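Local coordinates for protein vinylacetyl-CoA Delta-isomerase (Nitrosopumilus maritimus SCM1, PDB 6VJR) that probably converts 4-hydroxybutyryl-CoA by dehydration and isomerises vinylacetyl-CoA, using bound FAD and an iron-sulfur cluster, at residues H32-P37 and T235-E240; G229-D234 and G252-I257. One frame throughout, in Å; residues are numbered along the deposited sequence.

Interaction 1: H32-P37 and T235-E240; sequences HPMIRP and TRSMEE. With NA (sodium ion), chain K; NA (sodium ion), chain L.
The carbonyl oxygen of His32 is gripped by two backbone N-H groups, those of Ile35 and Arg36, closing the helical turn that leads into helix 36-51. In the N-terminal part of this 4-hydroxyphenylacetate 3-hydroxylase family protein, the turn packs against the 3-10 segment running through 235-238, between strands 224-228 and 254-259. Proline suits position 33, because its fixed phi favours the helical course and no N-H there needs a partner. The His32 ring stands anti to its backbone N (chi1 -169°), and ND1 accepts the N-H of Met34 (N to ND1 3.0 Å) in the ring plane; an acceptor ND1 would probably leave any single ring proton on NE2. Ser237 CB points toward the turn and its OG, hydrogen-bonded to Asp234 O, lies 3.2 Å from Met34 CA. Two sodium ions lie along the polar flank. One takes Ser237 O at 2.4 Å and water 1, which donates to Pro33 O at 2.8 Å, so water and metal join the segments without a direct hydrogen bond. Water 3 bridges this ion to the second, which Arg236 O and Glu239 O hold with Gly241 and Asp245. The first two torsions of Met238 (chi1 -62°, chi2 164°) carry SD to 3.9 Å from CE1 at the edge of the His32 ring; the bend at chi3 places only the methyl, CE 4.1 Å from that CE1.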
loop_
_atom_site.group_PDB
_atom_site.type_symbol
_atom_site.label_atom_id
_atom_site.label_comp_id
_atom_site.label_asym_id
_atom_site.label_seq_id
_atom_site.Cartn_x
_atom_site.Cartn_y
_atom_site.Cartn_z
ATOM N N HIS A 32 -32.168 -7.183 27.930
ATOM C CA HIS A 32 -32.004 -5.874 27.314
ATOM C C HIS A 32 -31.617 -6.092 25.859
ATOM O O HIS A 32 -30.597 -6.721 25.576
ATOM C CB HIS A 32 -30.949 -5.045 28.030
ATOM C CG HIS A 32 -30.913 -3.613 27.620
ATOM N ND1 HIS A 32 -30.667 -3.181 26.345
ATOM C CD2 HIS A 32 -31.156 -2.525 28.372
ATOM C CE1 HIS A 32 -30.718 -1.850 26.348
ATOM N NE2 HIS A 32 -31.012 -1.434 27.583
ATOM N N PRO A 33 -32.382 -5.570 24.875
ATOM C CA PRO A 33 -32.084 -5.849 23.471
ATOM C C PRO A 33 -30.728 -5.367 22.959
ATOM O O PRO A 33 -30.228 -5.874 21.963
ATOM C CB PRO A 33 -33.173 -5.129 22.690
ATOM C CG PRO A 33 -34.032 -4.424 23.681
ATOM C CD PRO A 33 -33.575 -4.736 25.070
ATOM N N MET A 34 -30.102 -4.408 23.637
ATOM C CA MET A 34 -28.788 -3.970 23.203
ATOM C C MET A 34 -27.697 -4.925 23.660
ATOM O O MET A 34 -26.636 -5.005 23.023
ATOM C CB MET A 34 -28.485 -2.557 23.705
ATOM C CG MET A 34 -27.212 -1.974 23.159
ATOM S SD MET A 34 -27.050 -0.220 23.496
ATOM C CE MET A 34 -25.270 -0.057 23.780
ATOM N N ILE A 35 -27.974 -5.666 24.727
ATOM C CA ILE A 35 -26.995 -6.522 25.380
ATOM C C ILE A 35 -27.172 -7.977 24.945
ATOM O O ILE A 35 -26.195 -8.729 24.841
ATOM C CB ILE A 35 -27.084 -6.354 26.900
ATOM C CG1 ILE A 35 -26.934 -4.878 27.316
ATOM C CG2 ILE A 35 -26.084 -7.266 27.624
ATOM C CD1 ILE A 35 -27.041 -4.649 28.816
ATOM N N ARG A 36 -28.407 -8.388 24.663
ATOM C CA ARG A 36 -28.673 -9.786 24.404
ATOM C C ARG A 36 -27.825 -10.317 23.239
ATOM O O ARG A 36 -27.352 -11.441 23.289
ATOM C CB ARG A 36 -30.157 -10.081 24.198
ATOM C CG ARG A 36 -30.475 -11.537 23.870
ATOM C CD ARG A 36 -29.927 -12.472 24.914
ATOM N NE ARG A 36 -30.477 -13.810 24.693
ATOM C CZ ARG A 36 -31.586 -14.293 25.225
ATOM N NH1 ARG A 36 -32.294 -13.560 26.052
ATOM N NH2 ARG A 36 -32.015 -15.484 24.880
ATOM N N PRO A 37 -27.567 -9.589 22.137
ATOM C CA PRO A 37 -26.762 -10.176 21.054
ATOM C C PRO A 37 -25.372 -10.612 21.519
ATOM O O PRO A 37 -24.842 -11.607 21.048
ATOM C CB PRO A 37 -26.700 -9.046 20.007
ATOM C CG PRO A 37 -28.004 -8.294 20.270
ATOM C CD PRO A 37 -28.117 -8.270 21.773
ATOM N N THR A 235 -28.201 1.534 19.016
ATOM C CA THR A 235 -29.611 1.597 19.337
ATOM C C THR A 235 -30.502 0.974 18.274
ATOM O O THR A 235 -31.691 0.781 18.544
ATOM C CB THR A 235 -30.058 2.997 19.718
ATOM O OG1 THR A 235 -29.800 3.808 18.584
ATOM C CG2 THR A 235 -29.388 3.478 20.998
ATOM N N ARG A 236 -29.950 0.564 17.116
ATOM C CA ARG A 236 -30.783 -0.160 16.182
ATOM C C ARG A 236 -31.308 -1.440 16.822
ATOM O O ARG A 236 -32.385 -1.947 16.446
ATOM C CB ARG A 236 -30.036 -0.495 14.899
ATOM C CG ARG A 236 -29.747 0.770 14.105
ATOM C CD ARG A 236 -29.221 0.467 12.758
ATOM N NE ARG A 236 -28.793 1.641 11.995
ATOM C CZ ARG A 236 -28.356 1.618 10.757
ATOM N NH1 ARG A 236 -28.353 0.503 10.089
ATOM N NH2 ARG A 236 -27.912 2.734 10.148
ATOM N N SER A 237 -30.501 -2.005 17.713
ATOM C CA SER A 237 -30.871 -3.210 18.430
ATOM C C SER A 237 -32.181 -3.029 19.197
ATOM O O SER A 237 -32.896 -3.999 19.395
ATOM C CB SER A 237 -29.773 -3.631 19.384
ATOM O OG SER A 237 -29.591 -2.662 20.412
ATOM N N MET A 238 -32.427 -1.814 19.689
ATOM C CA MET A 238 -33.562 -1.486 20.526
ATOM C C MET A 238 -34.797 -1.104 19.711
ATOM O O MET A 238 -35.858 -0.906 20.296
ATOM C CB MET A 238 -33.188 -0.347 21.481
ATOM C CG MET A 238 -32.064 -0.775 22.403
ATOM S SD MET A 238 -31.206 0.544 23.274
ATOM C CE MET A 238 -32.532 1.239 24.267
ATOM N N GLU A 239 -34.636 -0.937 18.397
ATOM C CA GLU A 239 -35.744 -0.646 17.505
ATOM C C GLU A 239 -36.413 -1.959 17.120
ATOM O O GLU A 239 -35.749 -2.978 16.996
ATOM C CB GLU A 239 -35.301 -0.003 16.186
ATOM C CG GLU A 239 -34.446 1.258 16.294
ATOM C CD GLU A 239 -33.730 1.601 14.975
ATOM O OE1 GLU A 239 -32.947 2.607 15.003
ATOM O OE2 GLU A 239 -33.948 0.868 13.920
ATOM N N GLU A 240 -37.726 -1.914 16.930
ATOM C CA GLU A 240 -38.447 -3.046 16.390
ATOM C C GLU A 240 -37.942 -3.263 14.972
ATOM O O GLU A 240 -37.570 -2.324 14.245
ATOM C CB GLU A 240 -39.963 -2.839 16.370
ATOM C CG GLU A 240 -40.521 -2.620 17.766
ATOM C CD GLU A 240 -41.093 -3.866 18.419
ATOM O OE1 GLU A 240 -40.365 -4.881 18.479
ATOM O OE2 GLU A 240 -42.277 -3.818 18.848
HETATM NA NA NA K . -33.711 -3.536 15.372
HETATM NA NA NA L . -33.648 -6.232 18.945
HETATM O O HOH W 1 -31.550 -7.193 19.921
HETATM O O HOH W 2 -34.455 -1.840 13.647
HETATM O O HOH W 3 -33.393 -5.493 16.626
HETATM O O HOH W 4 -33.963 -8.653 17.996
HETATM O O HOH W 5 -34.728 -7.185 20.381
#

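Interaction 2: G229-D234 and G252-I257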
loop_
_atom_site.group_PDB
_atom_site.type_symbol
_atom_site.label_atom_id
_atom_site.label_comp_id
_atom_site.label_asym_id
_atom_site.label_seq_id
_atom_site.Cartn_x
_atom_site.Cartn_y
_atom_site.Cartn_z
ATOM N N GLY A 229 -20.304 0.724 27.324
ATOM C CA GLY A 229 -19.861 1.519 26.193
ATOM C C GLY A 229 -20.901 1.586 25.072
ATOM O O GLY A 229 -21.547 0.621 24.733
ATOM N N ARG A 230 -21.000 2.751 24.427
ATOM C CA ARG A 230 -21.786 2.866 23.214
ATOM C C ARG A 230 -21.068 2.149 22.081
ATOM O O ARG A 230 -19.872 1.891 22.159
ATOM C CB ARG A 230 -21.986 4.322 22.817
ATOM C CG ARG A 230 -22.913 5.106 23.725
ATOM C CD ARG A 230 -23.527 6.277 23.014
ATOM N NE ARG A 230 -24.572 5.822 22.092
ATOM C CZ ARG A 230 -25.635 6.546 21.764
ATOM N NH1 ARG A 230 -25.728 7.833 22.118
ATOM N NH2 ARG A 230 -26.566 6.009 20.991
ATOM N N GLN A 231 -21.794 1.858 21.020
ATOM C CA GLN A 231 -21.227 1.353 19.790
ATOM C C GLN A 231 -21.912 2.105 18.642
ATOM O O GLN A 231 -23.085 2.506 18.788
ATOM C CB GLN A 231 -21.442 -0.145 19.602
ATOM C CG GLN A 231 -20.788 -0.985 20.681
ATOM C CD GLN A 231 -20.852 -2.464 20.384
ATOM O OE1 GLN A 231 -21.814 -2.948 19.784
ATOM N NE2 GLN A 231 -19.805 -3.187 20.759
ATOM N N SER A 232 -21.200 2.219 17.518
ATOM C CA SER A 232 -21.799 2.686 16.277
ATOM C C SER A 232 -23.094 1.913 15.983
ATOM O O SER A 232 -23.066 0.706 15.953
ATOM C CB SER A 232 -20.844 2.601 15.130
ATOM O OG SER A 232 -21.504 3.094 13.973
ATOM N N CYS A 233 -24.228 2.608 15.825
ATOM C CA CYS A 233 -25.502 1.976 15.489
ATOM C C CYS A 233 -26.064 1.115 16.622
ATOM O O CYS A 233 -26.989 0.309 16.380
ATOM C CB CYS A 233 -25.450 1.163 14.177
ATOM S SG CYS A 233 -25.034 2.156 12.744
ATOM N N ASP A 234 -25.589 1.330 17.861
ATOM C CA ASP A 234 -25.989 0.505 19.004
ATOM C C ASP A 234 -27.521 0.398 19.112
ATOM O O ASP A 234 -28.070 -0.690 19.292
ATOM C CB ASP A 234 -25.373 1.023 20.293
ATOM C CG ASP A 234 -25.409 2.528 20.578
ATOM O OD1 ASP A 234 -26.156 3.283 19.880
ATOM O OD2 ASP A 234 -24.624 2.971 21.449
ATOM N N GLY A 252 -20.998 -7.643 20.089
ATOM C CA GLY A 252 -19.997 -7.595 21.145
ATOM C C GLY A 252 -20.438 -6.673 22.275
ATOM O O GLY A 252 -21.537 -6.119 22.267
ATOM N N GLN A 253 -19.602 -6.603 23.308
ATOM C CA GLN A 253 -19.918 -5.853 24.512
ATOM C C GLN A 253 -18.611 -5.348 25.099
ATOM O O GLN A 253 -17.689 -6.148 25.289
ATOM C CB GLN A 253 -20.542 -6.792 25.563
ATOM C CG GLN A 253 -20.564 -6.234 26.994
ATOM C CD GLN A 253 -21.159 -7.231 27.965
ATOM O OE1 GLN A 253 -20.456 -7.939 28.700
ATOM N NE2 GLN A 253 -22.476 -7.297 27.936
ATOM N N GLU A 254 -18.606 -4.058 25.439
ATOM C CA GLU A 254 -17.536 -3.461 26.214
ATOM C C GLU A 254 -18.148 -2.640 27.345
ATOM O O GLU A 254 -19.237 -2.051 27.189
ATOM C CB GLU A 254 -16.658 -2.574 25.328
ATOM C CG GLU A 254 -16.101 -3.295 24.100
ATOM C CD GLU A 254 -17.039 -3.321 22.890
ATOM O OE1 GLU A 254 -17.625 -2.266 22.526
ATOM O OE2 GLU A 254 -17.154 -4.413 22.267
ATOM N N ALA A 255 -17.425 -2.588 28.485
ATOM C CA ALA A 255 -17.827 -1.692 29.560
ATOM C C ALA A 255 -16.587 -1.221 30.325
ATOM O O ALA A 255 -15.552 -1.878 30.314
ATOM C CB ALA A 255 -18.827 -2.369 30.483
ATOM N N LEU A 256 -16.754 -0.108 31.040
ATOM C CA LEU A 256 -15.798 0.384 32.017
ATOM C C LEU A 256 -16.165 -0.207 33.374
ATOM O O LEU A 256 -17.289 -0.052 33.848
ATOM C CB LEU A 256 -15.897 1.905 32.010
ATOM C CG LEU A 256 -15.008 2.656 32.997
ATOM C CD1 LEU A 256 -13.534 2.467 32.772
ATOM C CD2 LEU A 256 -15.388 4.118 33.022
ATOM N N ILE A 257 -15.197 -0.878 33.983
ATOM C CA ILE A 257 -15.374 -1.492 35.288
ATOM C C ILE A 257 -14.726 -0.581 36.332
ATOM O O ILE A 257 -13.512 -0.330 36.310
ATOM C CB ILE A 257 -14.736 -2.873 35.349
ATOM C CG1 ILE A 257 -15.117 -3.780 34.186
ATOM C CG2 ILE A 257 -15.078 -3.511 36.698
ATOM C CD1 ILE A 257 -14.455 -5.137 34.258
HETATM O O HOH W 6 -20.436 -2.069 24.183
HETATM O O HOH W 7 -21.354 -5.460 18.429
#
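From Gln231, CB points at segment 252-257, and CG lies anti to the carbonyl carbon (chi1 -62°), 3.9 Å from Glu254 OE1. The chain then runs extended to its amide. NE2 donates to Glu254 OE1 at 3.0 Å in a nearly straight bond (165°), lying in the amide plane and using the syn lone pair of the carboxylate; the two flat groups are turned 25° apart. OE1 accepts from Arg435 NE and from water 7 at 2.9 Å, and that water takes the N-H of Gly252. Glutamine suits this buried place, since one neutral group both donates and accepts. Its backbone opens a type II beta turn, Gln231 to Asp234, just where antiparallel strands 224-228 and 254-259 part: Gly229 N still donates to Glu254 O at 3.0 Å, but water 6 accepts from Glu254 N and lies 3.0 Å from Gly229 O. An alanine at Gln231 would probably leave the carboxylate of Glu254, a residue of the FAD pocket, less firmly oriented. Arg230 grips Asp234 side-on, NE to OD2 at 2.9 Å and NH2 to OD1, both on syn lone pairs. Asp234 OD2 also accepts the N-H of Gln231 (N to OD2 3.1 Å), from above the carboxylate plane.

Overall arrangement
Both contacts use the loop between strands 224-228 and 254-259, whose residues 229-234 and 235-240 follow one another directly. Interaction 2 is wholly buried, beside FAD; it joins its segments by directed hydrogen bonds and braces its turn with an internal salt bridge. Interaction 1 lies farther from the centre of the chain, partly buried, and combines sulfur and proline packing with hydrated sodium ions. They meet where Met34 CE rests 3.7 Å from Asp234 CB and Ile35 CG2 touches Gln253 NE2. Residues of both also face the second subunit: Glu239 from interaction 1 pairs with Arg230 of that neighbouring copy, and Arg230 from interaction 2 returns the pairing to its Glu239.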